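Local coordinates for ADP compounds hydrolase nudE (Escherichia coli, PDB 1VHZ), which hydrolyses ADP-ribose and related ADP compounds such as Ap3A, Ap2A and NADH, as a magnesium-dependent homodimeric Nudix hydrolase, at the interface of chains A and B. Residues are numbered along the deposited sequence; one frame, centred on the assembly and turned at random. Chains: chain A/B, ADP compounds hydrolase nudE.

Contact 1 and contact 2 belong to one two-fold symmetric interface between the copies of this homodimer, their C-alpha centres lying about 21 Å apart. They share the turn that follows strand 61-69: Val70 comes from chain A in contact 1 and from chain B in contact 2. They also draw on the loop after strand 108-116, chain B's copy giving B:Tyr121 to contact 1 and chain A's copy A:Pro119 and A:Ser120 to contact 2. Two substrate-binding residues, Glu42 and Ser120, lie in these patches, one in each, so dimer assembly and the ADP-ribose pocket are built from the same segments.

Contact 1: the interface of chains A and B. Residues chain A 23-24, 70; chain B 42-43, 121.
The backbone N of A:Leu23 donates a hydrogen bond of 2.7 Å to OE2 of the B:Glu42 carboxylate, the shorter of the polar bonds in this patch. The N-H comes from above the carboxylate plane, 42° out of it, and the bond is moderately bent. With CG anti to the carbonyl carbon (chi1 -82°) and an extended chain beyond it, B:Glu42 stretches from strand 38-44 to the loop of chain A. On its way it runs antiparallel to the side chain of A:Phe24, whose ring plane is only 9° from that of the carboxylate; the ring's CD2 lies 3.7 Å from OE2. The branch CD2 of A:Leu23 meets B:Tyr121 at CE1, 3.4 Å away, the leucine side chain crossing the tyrosine nearly at a right angle. The rim atom CZ of A:Phe24 approaches CD1 of the same tyrosine at 4.1 Å, while A:Leu23 CG sits over one face of the phenylalanine, towards its rim. Farther along, B:Arg43 reaches past A:Val70 with a chain extended from CG to NE. Its guanidinium NH2 gives a hydrogen bond of 2.9 Å to the carbonyl O of A:Val70, almost in line with the C=O and in the guanidinium plane. The same residue's CB packs 3.8 Å from A:Val70 CG1. By tying strand 38-44 and the Tyr121 loop to the partner, this patch helps to hold the homodimer together and probably steadies B:Glu42, a substrate-binding residue, in the ADP-ribose pocket.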
ATOM      1  N   LEU A  23      11.646 -12.529 -11.093  1.00 51.41           N
ATOM      2  CA  LEU A  23      10.835 -11.316 -11.033  1.00 47.35           C
ATOM      3  C   LEU A  23      11.380 -10.237 -10.125  1.00 45.77           C
ATOM      4  O   LEU A  23      10.899  -9.090 -10.137  1.00 43.16           O
ATOM      5  CB  LEU A  23       9.428 -11.744 -10.584  1.00 53.87           C
ATOM      6  CG  LEU A  23       8.384 -10.685 -10.284  1.00 56.99           C
ATOM      7  CD1 LEU A  23       8.048  -9.854 -11.520  1.00 61.12           C
ATOM      8  CD2 LEU A  23       7.115 -11.311  -9.716  1.00 55.47           C
ATOM      9  N   PHE A  24      12.390 -10.539  -9.300  1.00 42.70           N
ATOM     10  CA  PHE A  24      12.942  -9.563  -8.389  1.00 39.16           C
ATOM     11  C   PHE A  24      14.436  -9.315  -8.502  1.00 36.87           C
ATOM     12  O   PHE A  24      15.242 -10.227  -8.671  1.00 37.37           O
ATOM     13  CB  PHE A  24      12.702 -10.007  -6.919  1.00 37.43           C
ATOM     14  CG  PHE A  24      11.248 -10.067  -6.561  1.00 43.09           C
ATOM     15  CD1 PHE A  24      10.550  -8.915  -6.234  1.00 45.40           C
ATOM     16  CD2 PHE A  24      10.570 -11.274  -6.582  1.00 36.75           C
ATOM     17  CE1 PHE A  24       9.208  -8.978  -5.909  1.00 51.18           C
ATOM     18  CE2 PHE A  24       9.233 -11.342  -6.261  1.00 45.38           C
ATOM     19  CZ  PHE A  24       8.547 -10.193  -5.923  1.00 49.15           C
ATOM     20  N   VAL A  70      -0.653 -15.472  -4.377  1.00 19.23           N
ATOM     21  CA  VAL A  70       0.242 -16.480  -3.830  1.00 21.52           C
ATOM     22  C   VAL A  70       0.922 -16.071  -2.545  1.00 19.52           C
ATOM     23  O   VAL A  70       1.383 -16.938  -1.789  1.00 19.20           O
ATOM     24  CB  VAL A  70       1.274 -16.946  -4.889  1.00 23.84           C
ATOM     25  CG1 VAL A  70       2.415 -15.960  -5.037  1.00 22.05           C
ATOM     26  CG2 VAL A  70       1.801 -18.329  -4.548  1.00 25.98           C
TER
ATOM     27  N   GLU B  42       6.371 -16.153  -8.187  1.00 30.57           N
ATOM     28  CA  GLU B  42       7.448 -15.774  -7.279  1.00 30.13           C
ATOM     29  C   GLU B  42       6.870 -14.894  -6.179  1.00 30.55           C
ATOM     30  O   GLU B  42       5.983 -14.072  -6.429  1.00 31.09           O
ATOM     31  CB  GLU B  42       8.590 -15.069  -7.987  1.00 33.92           C
ATOM     32  CG  GLU B  42       9.576 -16.010  -8.660  1.00 30.14           C
ATOM     33  CD  GLU B  42      10.831 -15.282  -9.106  1.00 37.04           C
ATOM     34  OE1 GLU B  42      11.759 -15.961  -9.586  1.00 35.84           O
ATOM     35  OE2 GLU B  42      10.877 -14.043  -8.965  1.00 33.31           O
ATOM     36  N   ARG B  43       7.308 -15.128  -4.946  1.00 30.59           N
ATOM     37  CA  ARG B  43       6.809 -14.319  -3.840  1.00 30.60           C
ATOM     38  C   ARG B  43       7.919 -14.153  -2.788  1.00 31.70           C
ATOM     39  O   ARG B  43       8.951 -14.800  -2.846  1.00 25.76           O
ATOM     40  CB  ARG B  43       5.604 -14.961  -3.143  1.00 24.45           C
ATOM     41  CG  ARG B  43       6.005 -16.194  -2.335  1.00 23.49           C
ATOM     42  CD  ARG B  43       4.824 -16.892  -1.687  1.00 18.93           C
ATOM     43  NE  ARG B  43       5.306 -18.126  -1.038  1.00 20.01           N
ATOM     44  CZ  ARG B  43       4.500 -19.039  -0.518  1.00 19.35           C
ATOM     45  NH1 ARG B  43       5.009 -20.127   0.038  1.00 17.76           N
ATOM     46  NH2 ARG B  43       3.183 -18.860  -0.572  1.00 15.61           N
ATOM     47  N   TYR B 121       2.428 -10.803  -3.652  1.00 36.50           N
ATOM     48  CA  TYR B 121       3.828 -11.128  -3.432  1.00 40.44           C
ATOM     49  C   TYR B 121       4.231 -11.115  -1.967  1.00 39.77           C
ATOM     50  O   TYR B 121       5.280 -11.656  -1.621  1.00 38.10           O
ATOM     51  CB  TYR B 121       4.760 -10.166  -4.182  1.00 45.04           C
ATOM     52  CG  TYR B 121       4.423  -9.982  -5.641  1.00 52.78           C
ATOM     53  CD1 TYR B 121       4.604 -11.000  -6.562  1.00 56.32           C
ATOM     54  CD2 TYR B 121       3.899  -8.775  -6.085  1.00 59.62           C
ATOM     55  CE1 TYR B 121       4.283 -10.822  -7.894  1.00 63.14           C
ATOM     56  CE2 TYR B 121       3.573  -8.585  -7.417  1.00 64.75           C
ATOM     57  CZ  TYR B 121       3.768  -9.612  -8.315  1.00 67.58           C
ATOM     58  OH  TYR B 121       3.439  -9.426  -9.641  1.00 72.25           O
TER

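Contact 2: the interface of chains A and B. Residues chain A 119-120; chain B 68-72, 76.
A:Pro119 presses into the turn after strand 61-69 of chain B, and this end of the patch is compact, the proline ring wedged between a methyl and a carboxylate. Its ring carbon CB lies 3.6 Å from the methyl CG2 of B:Thr72. On its other flank, CG sits over the flat face of the B:Glu76 carboxylate, 3.5 Å from its CD, the two side chains crossing at about a right angle. The methyl of B:Ala69 fills in beneath the peptide that follows the proline, its CB 3.4 Å from A:Pro119 O. That carbonyl points into the turn, where the N of B:Thr72 makes a weak hydrogen bond to it. The N of B:Gly71 comes near the same oxygen, but its N-H is aimed away and instead forms a weak, bent bond to A:Ser120 O. The turn therefore seems to be held more by the fit of its surfaces than by strong direct polar bonds.

Towards A:Ser120 the packing gives way to a water-mediated join. Water 1 lies 2.7 Å from OE1 of B:Glu76 and also bonds the hydroxyl OG of A:Ser120 and the backbone O of B:Tyr68. Placed anti to its own carbonyl carbon (chi1 -85°), the serine hydroxyl is turned to this water. B:Glu76 serves both regions: the face of its carboxylate backs the proline ring, and one oxygen anchors the water. Shortening this residue to an alanine would probably open a gap beside A:Pro119 CG and leave water 1 without its carboxylate partner, loosening the link to A:Ser120, itself a substrate-binding residue. On the serine side of the bridge, OG stands 3.0 Å from water 1.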
ATOM      1  N   PRO A 119       7.668   3.208  -0.325  1.00 25.66           N
ATOM      2  CA  PRO A 119       8.807   3.770  -1.014  1.00 22.82           C
ATOM      3  C   PRO A 119      10.142   3.547  -0.344  1.00 23.22           C
ATOM      4  O   PRO A 119      11.212   3.842  -0.899  1.00 19.95           O
ATOM      5  CB  PRO A 119       8.482   5.252  -1.156  1.00 22.38           C
ATOM      6  CG  PRO A 119       7.495   5.534  -0.077  1.00 24.04           C
ATOM      7  CD  PRO A 119       6.712   4.260   0.107  1.00 22.13           C
ATOM      8  N   SER A 120      10.185   3.022   0.876  1.00 26.91           N
ATOM      9  CA  SER A 120      11.452   2.732   1.544  1.00 29.36           C
ATOM     10  C   SER A 120      12.164   1.580   0.837  1.00 30.15           C
ATOM     11  O   SER A 120      13.387   1.525   0.823  1.00 31.50           O
ATOM     12  CB  SER A 120      11.219   2.349   3.011  1.00 31.09           C
ATOM     13  OG  SER A 120      11.133   3.516   3.813  1.00 46.77           O
TER
ATOM     14  N   TYR B  68      13.476   9.522   5.365  1.00 14.58           N
ATOM     15  CA  TYR B  68      14.074   9.177   4.098  1.00 16.32           C
ATOM     16  C   TYR B  68      13.644   7.781   3.640  1.00 18.79           C
ATOM     17  O   TYR B  68      13.517   6.862   4.440  1.00 21.59           O
ATOM     18  CB  TYR B  68      15.587   9.325   4.105  1.00 15.10           C
ATOM     19  CG  TYR B  68      16.268   9.015   2.777  1.00 17.46           C
ATOM     20  CD1 TYR B  68      16.853   7.779   2.551  1.00 16.34           C
ATOM     21  CD2 TYR B  68      16.321   9.954   1.759  1.00 16.77           C
ATOM     22  CE1 TYR B  68      17.479   7.481   1.353  1.00 16.18           C
ATOM     23  CE2 TYR B  68      16.943   9.679   0.561  1.00 18.64           C
ATOM     24  CZ  TYR B  68      17.522   8.433   0.363  1.00 19.69           C
ATOM     25  OH  TYR B  68      18.164   8.162  -0.820  1.00 21.32           O
ATOM     26  N   ALA B  69      13.375   7.678   2.346  1.00 18.06           N
ATOM     27  CA  ALA B  69      12.996   6.411   1.714  1.00 21.05           C
ATOM     28  C   ALA B  69      13.973   6.144   0.570  1.00 20.63           C
ATOM     29  O   ALA B  69      13.969   6.892  -0.413  1.00 19.56           O
ATOM     30  CB  ALA B  69      11.564   6.510   1.211  1.00 16.52           C
ATOM     31  N   VAL B  70      14.829   5.133   0.685  1.00 21.99           N
ATOM     32  CA  VAL B  70      15.808   4.868  -0.374  1.00 23.35           C
ATOM     33  C   VAL B  70      15.200   4.351  -1.661  1.00 24.36           C
ATOM     34  O   VAL B  70      15.819   4.473  -2.736  1.00 22.74           O
ATOM     35  CB  VAL B  70      16.922   3.907   0.098  1.00 25.39           C
ATOM     36  CG1 VAL B  70      16.417   2.468   0.162  1.00 29.41           C
ATOM     37  CG2 VAL B  70      18.115   3.980  -0.847  1.00 26.36           C
ATOM     38  N   GLY B  71      14.005   3.751  -1.610  1.00 23.08           N
ATOM     39  CA  GLY B  71      13.396   3.230  -2.836  1.00 22.03           C
ATOM     40  C   GLY B  71      13.112   4.348  -3.826  1.00 22.25           C
ATOM     41  O   GLY B  71      13.271   4.181  -5.033  1.00 22.60           O
ATOM     42  N   THR B  72      12.627   5.492  -3.350  1.00 21.05           N
ATOM     43  CA  THR B  72      12.356   6.603  -4.262  1.00 22.50           C
ATOM     44  C   THR B  72      13.427   7.677  -4.099  1.00 20.55           C
ATOM     45  O   THR B  72      13.323   8.716  -4.737  1.00 21.88           O
ATOM     46  CB  THR B  72      10.976   7.245  -3.954  1.00 24.68           C
ATOM     47  OG1 THR B  72      10.919   7.547  -2.552  1.00 21.57           O
ATOM     48  CG2 THR B  72       9.855   6.290  -4.297  1.00 19.97           C
ATOM     49  N   GLU B  76       9.713  11.116   2.644  1.00 14.29           N
ATOM     50  CA  GLU B  76       8.271  10.948   2.715  1.00 14.74           C
ATOM     51  C   GLU B  76       7.733  11.920   3.791  1.00 16.39           C
ATOM     52  O   GLU B  76       8.480  12.362   4.659  1.00 18.62           O
ATOM     53  CB  GLU B  76       7.903   9.568   3.238  1.00 19.11           C
ATOM     54  CG  GLU B  76       8.060   8.346   2.364  1.00 26.01           C
ATOM     55  CD  GLU B  76       7.329   7.159   3.012  1.00 28.46           C
ATOM     56  OE1 GLU B  76       8.019   6.279   3.567  1.00 29.38           O
ATOM     57  OE2 GLU B  76       6.079   7.140   3.004  1.00 17.93           O
TER
HETATM   58  O   HOH W   1      10.461   6.319   4.744  1.00 32.24           O